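PDB 6RXD: histidine acid phosphatase from Bifidobacterium longum subsp. infantis, which removes phosphate from myo-inositol hexakisphosphate (phytate) as a histidine acid phytase, and probably also dephosphorylates 2,3-bisphosphoglycerate. Local coordinates for residues S26-P31 against E474-F479; P36-S41 against V392-F397; A141-S146 against F397-T402; S481-V486 against T496-C501. All coordinates share one frame; numbering follows the deposited sequence.

Contact 1 of 4, residues S26-P31 against E474-F479; sequences SYSKAP and ENEVPF
Ser28 presents its backbone N-H and its hydroxyl side by side to the carboxylate of Glu476, one donor to each oxygen. Ser28 N lies 2.9 Å from Glu476 OE1 in an almost straight bond (172°) on the syn lone pair. Ser28 OG donates to Glu476 OE2 at 2.6 Å, also from the syn side and a little out of the carboxylate plane. The Glu476 chain is extended beyond CG, with CG anti to the backbone N (chi1 -176°), and reaches across toward the loop. On its way it slides past Tyr27 in the opposite direction. The Tyr27 ring stands steeply to the carboxylate, the planes 74° apart, and Tyr27 CD1 comes within 4.1 Å of Glu476 CB. Glu476 belongs to strand 475-477, which folds back antiparallel on strand 467-472 as a beta-hairpin. Glu474, with its left-handed backbone, lies at the turn of this hairpin, and its carbonyl oxygen takes the phenol: Tyr27 OH donates to Glu474 O at 2.6 Å, with the oxygen in the ring plane at the edge. Water 2 joins the same phenol oxygen to Glu474 OE2, donating to both. Water 1 does similar work at the loop backbone, donating to Glu476 OE1 at 2.8 Å and more weakly to Ser26 O. Arg469 of strand 467-472 forms a salt bridge with Glu476 OE2 and also holds Ser28 O, while Thr491 bonds to both Ser28 OG and Glu476 OE2. The Glu474 carboxylate binds Tyr16 through OE1 and Arg114 of helix 102-118 through OE2.

Contact 2 of 4, residues P36-S41 against V392-F397; sequences PIYTES and VATFRF
The Tyr38 side chain crosses that of Thr394 obliquely, and its OH shares a 2.7 Å hydrogen bond with Thr394 OG1; CG anti to the backbone N (chi1 -176°) starts the ring on this course. With Ile37, Tyr38 forms a classic beta bulge opposite Val450. Parallel pairing then runs on through Thr39 N to Val392 O (3.0 Å) and Thr394 N to Thr39 O, while Thr39 CG2 packs on Ala393 CB at 3.7 Å. Glu40, on the sheet face of Thr394, receives Arg396 end-on: NH1 (2.9 Å) and NH2 (3.0 Å) both bind Glu40 OE1 in a salt bridge. Arg396 NH2 also forms a salt bridge with Asp377 of helix 372-386. Thr394 CG2 covers the centre of one guanidinium face. Ser41 N bonds to Thr394 O, and Ser41 O is met from opposite faces of its plane by Arg396 N and Arg396 NH1. A leucine in place of Arg396 would probably leave the buried Glu40 carboxylate without its countercharge and Asp377 without this partner. Ser41 OG touches the edge of the Phe395 ring. Helix 372-386 packs over Glu40 and Arg396, helix 120-129 over Thr39, Ala393 and Phe395, and strands 445-453 and 132-137 flank the pair in the central sheet.

Contact 3 of 4, residues A141-S146 against F397-T402; sequences ARATES and FAHAET
Ala143 turns its methyl group into the end of strand 391-398 and meets three consecutive residues there. Its CB lies 3.7 Å from Phe397 O, and Ala398 O is almost as near. The His399 ring supplies the third neighbour, with NE2 4.0 Å from Ala143 CB. In return Phe397 CB comes to 3.4 Å from Ala143 O, and farther along the helix Phe397 CD1 lies 4.2 Å from Ser146 C. CG of Phe397 is anti to the carbonyl carbon (chi1 -60°), beside the backbone N, which leaves it 4.0 Å from Ala143 O. Behind them, Ser146 OG turns back on its own helix and donates to Arg142 O at 2.8 Å, so that this carbonyl takes Ser146 N and OG from opposite faces of its plane; Ser146 OG also bonds to Gly46 N. His399 is the N-cap of helix 400-410; its N donates to Thr402 OG1 at 3.3 Å, and Thr402 N returns a bond to His399 O. Farther out, Ser138 OG binds His399 NE2, Tyr189 meets the imidazole edge-to-face, and Phe150 does the same to the Phe397 ring. His399, Ala400 and Glu401 match the HAE motif of this phosphatase family, in which relatives carry the proton donor, so this end of the strand probably borders the active site. The two segments meet by van der Waals packing, without a hydrogen bond between them, and the small Ala143 lets Ala143 CA and Ala398 CA come to 5.3 Å.

Contact 4 of 4, residues S481-V486 against T496-C501; sequences SECTPV and TELKSC
Cys483 and Cys501 are joined through their sulfur atoms, SG to SG at 2.0 Å, in the tightest part of this contact. The C-S-S-C torsion is 95°, a right-handed disulfide; Cys501 is modelled in two conformers, and this geometry belongs to one of them. Leu498 CD2 adds only loose apolar contact, 4.2 Å from Cys483 SG. One helical turn before Cys501, Glu497 reaches to the same loop: its CG is anti to the backbone N, the chain bends at the next bond (chi2 72°), and Thr484 N donates to Glu497 OE2 at 2.8 Å. This bond is nearly straight (167°) and arrives on the anti side of the oxygen, out of the carboxylate plane. Glu497 CG rests 3.4 Å from Thr484 O. Glu497 OE2 also bonds to Thr508 OG1, and OE1 to Leu509 N. The contact thins toward Glu482, whose side chain stays 5.0 Å or more from the helix, pairs with Arg480 and lies about 4 Å from that of His506, a zinc ligand in a crystal structure of this protein, without its zinc here. An alanine at Glu497 would probably leave Thr484 N, Thr508 OG1 and Leu509 N without the carboxylate that holds them, and let the chain around Thr508 loosen. In the conformer described the disulfide joins loop and helix covalently, while a buried carboxylate, probably ionised, gathers donors from two separate loops.

How the contacts relate
From the N terminus, the loop at 26-31 is tied by contact 1 to the hairpin strand 475-477, closing a loop of some 440 residues that takes in nearly the whole chain. Contact 2 lies within that loop and sets strand 34-44 beside strand 391-398. Contact 3, also within it, joins helix 141-157 to the end of strand 391-398; contacts 2 and 3 cross along the chain and share Phe397. Contact 4 follows in series and closes a short loop near the C terminus, its Leu498 packing on Phe479 of contact 1. Contacts 1, 2 and 3 all reach the same mixed sheet, and contact 4 ties loop 481-486 to helix 495-501.

Contact 1 of 4, residues S26-P31 against E474-F479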
# COMPACT_ATOMS: atom_id res chain seq x y z
N SER A 26 -17.98 -6.32 -16.61
CA SER A 26 -19.30 -6.27 -15.99
C SER A 26 -19.53 -5.09 -15.04
O SER A 26 -20.45 -5.12 -14.23
CB SER A 26 -19.59 -7.58 -15.25
OG SER A 26 -18.73 -7.73 -14.13
N TYR A 27 -18.72 -4.04 -15.15
CA TYR A 27 -18.98 -2.86 -14.31
C TYR A 27 -20.32 -2.28 -14.72
O TYR A 27 -20.65 -2.25 -15.92
CB TYR A 27 -17.87 -1.82 -14.47
CG TYR A 27 -16.52 -2.28 -13.99
CD1 TYR A 27 -16.38 -2.90 -12.75
CD2 TYR A 27 -15.39 -2.10 -14.77
CE1 TYR A 27 -15.14 -3.33 -12.31
CE2 TYR A 27 -14.15 -2.53 -14.34
CZ TYR A 27 -14.03 -3.14 -13.10
OH TYR A 27 -12.81 -3.57 -12.67
N SER A 28 -21.09 -1.81 -13.75
CA SER A 28 -22.44 -1.31 -14.06
C SER A 28 -22.43 -0.12 -15.02
O SER A 28 -21.51 0.72 -14.98
CB SER A 28 -23.20 -0.98 -12.78
OG SER A 28 -22.73 0.23 -12.21
N LYS A 29 -23.44 -0.05 -15.88
CA LYS A 29 -23.63 1.11 -16.75
C LYS A 29 -24.35 2.22 -16.00
O LYS A 29 -25.25 1.97 -15.19
CB LYS A 29 -24.45 0.72 -17.99
CG LYS A 29 -23.92 -0.51 -18.73
CD LYS A 29 -22.44 -0.35 -19.07
CE LYS A 29 -21.95 -1.48 -19.98
NZ LYS A 29 -20.49 -1.36 -20.24
N ALA A 30 -23.97 3.46 -16.27
CA ALA A 30 -24.67 4.60 -15.69
C ALA A 30 -26.10 4.62 -16.21
O ALA A 30 -26.37 4.11 -17.31
CB ALA A 30 -23.95 5.90 -16.04
N PRO A 31 -27.03 5.19 -15.43
CA PRO A 31 -28.43 5.26 -15.86
C PRO A 31 -28.60 6.01 -17.18
O PRO A 31 -27.77 6.86 -17.55
CB PRO A 31 -29.13 6.01 -14.72
CG PRO A 31 -28.03 6.62 -13.90
CD PRO A 31 -26.85 5.72 -14.07
N GLU A 474 -10.23 -2.30 -8.08
CA GLU A 474 -10.93 -2.65 -9.31
C GLU A 474 -12.16 -3.53 -9.13
O GLU A 474 -12.68 -4.09 -10.10
CB GLU A 474 -9.96 -3.18 -10.37
CG GLU A 474 -9.21 -2.02 -11.06
CD GLU A 474 -8.14 -2.50 -12.02
OE1 GLU A 474 -7.12 -3.04 -11.54
OE2 GLU A 474 -8.31 -2.32 -13.25
N ASN A 475 -12.66 -3.63 -7.90
CA ASN A 475 -13.98 -4.20 -7.67
C ASN A 475 -14.97 -3.06 -7.49
O ASN A 475 -14.71 -2.13 -6.73
CB ASN A 475 -13.98 -5.06 -6.40
CG ASN A 475 -13.05 -6.25 -6.52
OD1 ASN A 475 -13.15 -7.04 -7.46
ND2 ASN A 475 -12.13 -6.38 -5.56
N GLU A 476 -16.10 -3.12 -8.18
CA GLU A 476 -17.14 -2.11 -7.99
C GLU A 476 -17.78 -2.31 -6.63
O GLU A 476 -18.23 -3.42 -6.29
CB GLU A 476 -18.19 -2.19 -9.11
CG GLU A 476 -19.25 -1.08 -9.05
CD GLU A 476 -20.07 -1.01 -10.32
OE1 GLU A 476 -20.03 -1.99 -11.10
OE2 GLU A 476 -20.74 0.02 -10.57
N VAL A 477 -17.83 -1.23 -5.85
CA VAL A 477 -18.37 -1.30 -4.50
C VAL A 477 -19.32 -0.14 -4.27
O VAL A 477 -19.18 0.91 -4.89
CB VAL A 477 -17.25 -1.28 -3.43
CG1 VAL A 477 -16.40 -2.55 -3.50
CG2 VAL A 477 -16.39 -0.03 -3.57
N PRO A 478 -20.29 -0.33 -3.37
CA PRO A 478 -21.10 0.80 -2.93
C PRO A 478 -20.25 1.75 -2.11
O PRO A 478 -19.21 1.35 -1.57
CB PRO A 478 -22.15 0.15 -2.03
CG PRO A 478 -21.53 -1.15 -1.57
CD PRO A 478 -20.69 -1.60 -2.73
N PHE A 479 -20.67 3.00 -2.02
CA PHE A 479 -20.13 3.88 -1.01
C PHE A 479 -20.66 3.43 0.35
O PHE A 479 -21.48 2.50 0.42
CB PHE A 479 -20.49 5.34 -1.32
CG PHE A 479 -19.57 5.99 -2.33
CD1 PHE A 479 -18.47 6.73 -1.91
CD2 PHE A 479 -19.79 5.85 -3.70
CE1 PHE A 479 -17.62 7.33 -2.83
CE2 PHE A 479 -18.95 6.44 -4.63
CZ PHE A 479 -17.85 7.18 -4.19
O HOH W 1 -20.14 -4.79 -10.90
O HOH W 2 -10.85 -2.27 -14.26

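Contact 2 of 4, residues P36-S41 against V392-F397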
# COMPACT_ATOMS: atom_id res chain seq x y z
N PRO A 36 -20.02 10.05 -19.57
CA PRO A 36 -18.83 10.28 -18.74
C PRO A 36 -18.29 11.71 -18.83
O PRO A 36 -18.23 12.26 -19.94
CB PRO A 36 -17.80 9.31 -19.35
CG PRO A 36 -18.25 9.15 -20.79
CD PRO A 36 -19.75 9.16 -20.71
N ILE A 37 -17.92 12.30 -17.70
CA ILE A 37 -17.26 13.61 -17.71
C ILE A 37 -15.91 13.66 -16.96
O ILE A 37 -15.13 14.59 -17.16
CB ILE A 37 -18.15 14.73 -17.15
CG1 ILE A 37 -18.58 14.42 -15.72
CG2 ILE A 37 -19.38 14.95 -18.05
CD1 ILE A 37 -19.11 15.64 -14.96
N TYR A 38 -15.65 12.69 -16.09
CA TYR A 38 -14.44 12.76 -15.28
C TYR A 38 -14.11 11.40 -14.70
O TYR A 38 -15.00 10.58 -14.47
CB TYR A 38 -14.64 13.79 -14.14
CG TYR A 38 -13.42 14.02 -13.28
CD1 TYR A 38 -12.31 14.73 -13.77
CD2 TYR A 38 -13.37 13.55 -11.97
CE1 TYR A 38 -11.18 14.94 -12.97
CE2 TYR A 38 -12.26 13.76 -11.17
CZ TYR A 38 -11.17 14.44 -11.67
OH TYR A 38 -10.07 14.63 -10.85
N THR A 39 -12.82 11.14 -14.47
CA THR A 39 -12.45 9.98 -13.66
C THR A 39 -11.23 10.32 -12.81
O THR A 39 -10.49 11.24 -13.14
CB THR A 39 -12.18 8.74 -14.53
OG1 THR A 39 -12.02 7.59 -13.68
CG2 THR A 39 -10.92 8.93 -15.39
N GLU A 40 -11.02 9.61 -11.71
CA GLU A 40 -9.86 9.91 -10.88
C GLU A 40 -9.46 8.72 -10.04
O GLU A 40 -10.24 7.79 -9.86
CB GLU A 40 -10.11 11.12 -9.99
CG GLU A 40 -11.24 10.92 -9.01
CD GLU A 40 -11.40 12.09 -8.08
OE1 GLU A 40 -10.38 12.72 -7.72
OE2 GLU A 40 -12.56 12.40 -7.72
N SER A 41 -8.25 8.77 -9.51
CA SER A 41 -7.71 7.62 -8.79
C SER A 41 -6.71 8.03 -7.74
O SER A 41 -6.12 9.12 -7.80
CB SER A 41 -7.02 6.69 -9.78
OG SER A 41 -5.81 7.27 -10.22
N VAL A 392 -9.86 16.13 -17.33
CA VAL A 392 -10.85 15.05 -17.36
C VAL A 392 -10.45 13.88 -16.46
O VAL A 392 -11.25 12.98 -16.22
CB VAL A 392 -11.09 14.53 -18.79
CG1 VAL A 392 -11.71 15.61 -19.65
CG2 VAL A 392 -9.79 14.02 -19.41
N ALA A 393 -9.21 13.89 -15.98
CA ALA A 393 -8.76 12.82 -15.08
C ALA A 393 -7.61 13.27 -14.20
O ALA A 393 -6.75 14.04 -14.63
CB ALA A 393 -8.35 11.57 -15.89
N THR A 394 -7.60 12.78 -12.96
CA THR A 394 -6.48 13.01 -12.07
C THR A 394 -6.05 11.65 -11.56
O THR A 394 -6.83 10.97 -10.89
CB THR A 394 -6.87 13.92 -10.90
OG1 THR A 394 -7.43 15.14 -11.41
CG2 THR A 394 -5.65 14.26 -10.06
N PHE A 395 -4.84 11.23 -11.93
CA PHE A 395 -4.30 9.93 -11.51
C PHE A 395 -3.18 10.17 -10.50
O PHE A 395 -2.16 10.79 -10.82
CB PHE A 395 -3.75 9.16 -12.72
CG PHE A 395 -4.79 8.81 -13.76
CD1 PHE A 395 -5.98 8.19 -13.40
CD2 PHE A 395 -4.57 9.10 -15.10
CE1 PHE A 395 -6.94 7.86 -14.38
CE2 PHE A 395 -5.51 8.79 -16.07
CZ PHE A 395 -6.70 8.16 -15.71
N ARG A 396 -3.38 9.68 -9.27
CA ARG A 396 -2.47 9.97 -8.16
C ARG A 396 -1.78 8.70 -7.67
O ARG A 396 -2.40 7.63 -7.66
CB ARG A 396 -3.24 10.55 -6.97
CG ARG A 396 -4.09 11.79 -7.25
CD ARG A 396 -5.01 12.02 -6.07
NE ARG A 396 -5.92 13.16 -6.24
CZ ARG A 396 -7.12 13.09 -6.81
NH1 ARG A 396 -7.57 11.94 -7.28
NH2 ARG A 396 -7.87 14.18 -6.89
N PHE A 397 -0.53 8.85 -7.25
CA PHE A 397 0.30 7.71 -6.84
C PHE A 397 0.99 7.99 -5.52
O PHE A 397 1.62 9.03 -5.36
CB PHE A 397 1.32 7.39 -7.95
CG PHE A 397 0.66 7.03 -9.23
CD1 PHE A 397 0.35 5.71 -9.52
CD2 PHE A 397 0.22 8.03 -10.10
CE1 PHE A 397 -0.32 5.37 -10.68
CE2 PHE A 397 -0.46 7.70 -11.26
CZ PHE A 397 -0.73 6.38 -11.55
O HOH W 3 -3.62 6.14 -9.58

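Contact 3 of 4, residues A141-S146 against F397-T402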
# COMPACT_ATOMS: atom_id res chain seq x y z
N ALA A 141 10.21 8.51 -5.05
CA ALA A 141 10.61 7.92 -6.33
C ALA A 141 9.84 6.66 -6.73
O ALA A 141 9.49 6.50 -7.89
CB ALA A 141 12.12 7.68 -6.36
N ARG A 142 9.59 5.75 -5.78
CA ARG A 142 8.87 4.53 -6.12
C ARG A 142 7.40 4.80 -6.46
O ARG A 142 6.82 4.11 -7.29
CB ARG A 142 8.98 3.49 -5.00
CG ARG A 142 10.14 2.50 -5.17
CD ARG A 142 11.50 3.12 -4.94
NE ARG A 142 12.09 3.69 -6.16
CZ ARG A 142 13.23 4.36 -6.19
NH1 ARG A 142 13.69 4.84 -7.33
NH2 ARG A 142 13.92 4.55 -5.07
N ALA A 143 6.81 5.81 -5.84
CA ALA A 143 5.44 6.19 -6.18
C ALA A 143 5.40 6.79 -7.59
O ALA A 143 4.52 6.49 -8.39
CB ALA A 143 4.85 7.16 -5.15
N THR A 144 6.39 7.63 -7.89
CA THR A 144 6.47 8.26 -9.21
C THR A 144 6.73 7.20 -10.27
O THR A 144 6.09 7.19 -11.33
CB THR A 144 7.56 9.35 -9.22
OG1 THR A 144 7.28 10.31 -8.20
CG2 THR A 144 7.62 10.07 -10.57
N GLU A 145 7.66 6.28 -9.98
CA GLU A 145 7.96 5.20 -10.93
C GLU A 145 6.76 4.28 -11.15
O GLU A 145 6.56 3.76 -12.25
CB GLU A 145 9.18 4.41 -10.46
CG GLU A 145 10.46 5.23 -10.59
CD GLU A 145 11.58 4.74 -9.70
OE1 GLU A 145 11.36 3.77 -8.94
OE2 GLU A 145 12.67 5.33 -9.75
N SER A 146 5.97 4.06 -10.11
CA SER A 146 4.73 3.31 -10.28
C SER A 146 3.82 4.06 -11.24
O SER A 146 3.27 3.47 -12.18
CB SER A 146 4.03 3.10 -8.94
OG SER A 146 4.82 2.26 -8.12
N PHE A 397 -0.53 8.85 -7.25
CA PHE A 397 0.30 7.71 -6.84
C PHE A 397 0.99 7.99 -5.52
O PHE A 397 1.62 9.03 -5.36
CB PHE A 397 1.32 7.39 -7.95
CG PHE A 397 0.66 7.03 -9.23
CD1 PHE A 397 0.35 5.71 -9.52
CD2 PHE A 397 0.22 8.03 -10.10
CE1 PHE A 397 -0.32 5.37 -10.68
CE2 PHE A 397 -0.46 7.70 -11.26
CZ PHE A 397 -0.73 6.38 -11.55
N ALA A 398 0.83 7.07 -4.57
CA ALA A 398 1.23 7.35 -3.20
C ALA A 398 1.58 6.07 -2.45
O ALA A 398 2.26 5.20 -2.99
CB ALA A 398 0.13 8.14 -2.47
N HIS A 399 1.10 5.94 -1.22
CA HIS A 399 1.66 4.97 -0.27
C HIS A 399 0.63 4.25 0.58
O HIS A 399 -0.53 4.64 0.65
CB HIS A 399 2.63 5.72 0.66
CG HIS A 399 3.61 6.55 -0.08
ND1 HIS A 399 4.85 6.08 -0.46
CD2 HIS A 399 3.51 7.81 -0.59
CE1 HIS A 399 5.48 7.02 -1.15
NE2 HIS A 399 4.69 8.07 -1.24
N ALA A 400 1.07 3.19 1.26
CA ALA A 400 0.18 2.53 2.22
C ALA A 400 -0.25 3.51 3.29
O ALA A 400 -1.37 3.43 3.81
CB ALA A 400 0.88 1.33 2.84
N GLU A 401 0.65 4.43 3.63
CA GLU A 401 0.36 5.44 4.64
C GLU A 401 -0.69 6.43 4.15
O GLU A 401 -1.23 7.21 4.94
CB GLU A 401 1.64 6.19 5.02
CG GLU A 401 2.61 5.38 5.90
CD GLU A 401 3.37 4.30 5.14
OE1 GLU A 401 3.92 3.40 5.80
OE2 GLU A 401 3.45 4.34 3.88
N THR A 402 -0.94 6.42 2.84
CA THR A 402 -2.01 7.23 2.25
C THR A 402 -3.30 6.42 2.21
O THR A 402 -4.36 6.91 2.57
CB THR A 402 -1.61 7.67 0.83
OG1 THR A 402 -0.25 8.11 0.85
CG2 THR A 402 -2.48 8.80 0.33

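Contact 4 of 4, residues S481-V486 against T496-C501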
# COMPACT_ATOMS: atom_id res chain seq x y z
N SER A 481 -22.48 2.78 3.93
CA SER A 481 -23.90 2.47 4.06
C SER A 481 -24.81 3.67 4.34
O SER A 481 -26.00 3.62 4.05
CB SER A 481 -24.10 1.40 5.14
OG SER A 481 -23.79 1.94 6.41
N GLU A 482 -24.25 4.74 4.90
CA GLU A 482 -25.07 5.92 5.14
C GLU A 482 -25.49 6.60 3.83
O GLU A 482 -26.51 7.30 3.78
CB GLU A 482 -24.32 6.91 6.04
CG GLU A 482 -23.98 6.37 7.42
CD GLU A 482 -22.56 5.83 7.51
OE1 GLU A 482 -22.02 5.35 6.48
OE2 GLU A 482 -21.96 5.91 8.60
N CYS A 483 -24.70 6.40 2.78
CA CYS A 483 -24.95 7.05 1.50
C CYS A 483 -26.12 6.42 0.75
O CYS A 483 -26.22 5.19 0.68
CB CYS A 483 -23.72 6.99 0.60
SG CYS A 483 -22.26 7.83 1.27
N THR A 484 -26.97 7.26 0.16
CA THR A 484 -28.11 6.78 -0.63
C THR A 484 -27.80 6.92 -2.11
O THR A 484 -27.50 8.02 -2.56
CB THR A 484 -29.35 7.64 -0.35
OG1 THR A 484 -29.68 7.56 1.04
CG2 THR A 484 -30.55 7.18 -1.18
N PRO A 485 -27.88 5.81 -2.87
CA PRO A 485 -27.58 5.92 -4.31
C PRO A 485 -28.72 6.54 -5.11
O PRO A 485 -29.76 6.88 -4.54
CB PRO A 485 -27.34 4.46 -4.75
CG PRO A 485 -27.95 3.62 -3.68
CD PRO A 485 -27.90 4.42 -2.40
N VAL A 486 -28.53 6.69 -6.41
CA VAL A 486 -29.48 7.44 -7.22
C VAL A 486 -30.80 6.71 -7.43
O VAL A 486 -31.81 7.32 -7.80
CB VAL A 486 -28.90 7.78 -8.60
CG1 VAL A 486 -27.65 8.64 -8.45
CG2 VAL A 486 -28.60 6.48 -9.38
N THR A 496 -23.95 15.64 -4.91
CA THR A 496 -24.49 16.34 -3.74
C THR A 496 -24.58 15.39 -2.55
O THR A 496 -24.28 15.76 -1.41
CB THR A 496 -25.88 16.92 -4.02
OG1 THR A 496 -26.70 15.90 -4.62
CG2 THR A 496 -25.80 18.10 -4.99
N GLU A 497 -24.99 14.15 -2.81
CA GLU A 497 -25.15 13.16 -1.76
C GLU A 497 -23.79 12.81 -1.16
O GLU A 497 -23.67 12.71 0.07
CB GLU A 497 -25.86 11.90 -2.29
CG GLU A 497 -25.85 10.71 -1.31
CD GLU A 497 -26.75 10.90 -0.10
OE1 GLU A 497 -27.40 11.96 0.02
OE2 GLU A 497 -26.81 9.97 0.74
N LEU A 498 -22.78 12.61 -2.00
CA LEU A 498 -21.45 12.28 -1.50
C LEU A 498 -20.89 13.40 -0.64
O LEU A 498 -20.25 13.14 0.38
CB LEU A 498 -20.48 11.95 -2.63
CG LEU A 498 -20.80 10.67 -3.40
CD1 LEU A 498 -19.65 10.33 -4.35
CD2 LEU A 498 -21.06 9.53 -2.43
N LYS A 499 -21.12 14.65 -1.04
CA LYS A 499 -20.58 15.77 -0.27
C LYS A 499 -21.16 15.81 1.14
O LYS A 499 -20.50 16.21 2.10
CB LYS A 499 -20.82 17.09 -1.00
CG LYS A 499 -19.91 17.30 -2.20
CD LYS A 499 -20.26 18.60 -2.93
CE LYS A 499 -19.38 18.80 -4.15
NZ LYS A 499 -19.88 19.92 -5.00
N SER A 500 -22.41 15.38 1.26
CA SER A 500 -23.04 15.29 2.56
C SER A 500 -22.65 14.03 3.30
O SER A 500 -22.25 14.07 4.47
CB SER A 500 -24.57 15.36 2.40
OG SER A 500 -25.26 15.07 3.60
N CYS A 501 -22.73 12.89 2.63
CA CYS A 501 -22.63 11.59 3.31
C CYS A 501 -21.20 11.14 3.58
O CYS A 501 -20.96 10.28 4.42
CB CYS A 501 -23.42 10.50 2.56
SG CYS A 501 -22.68 9.82 1.03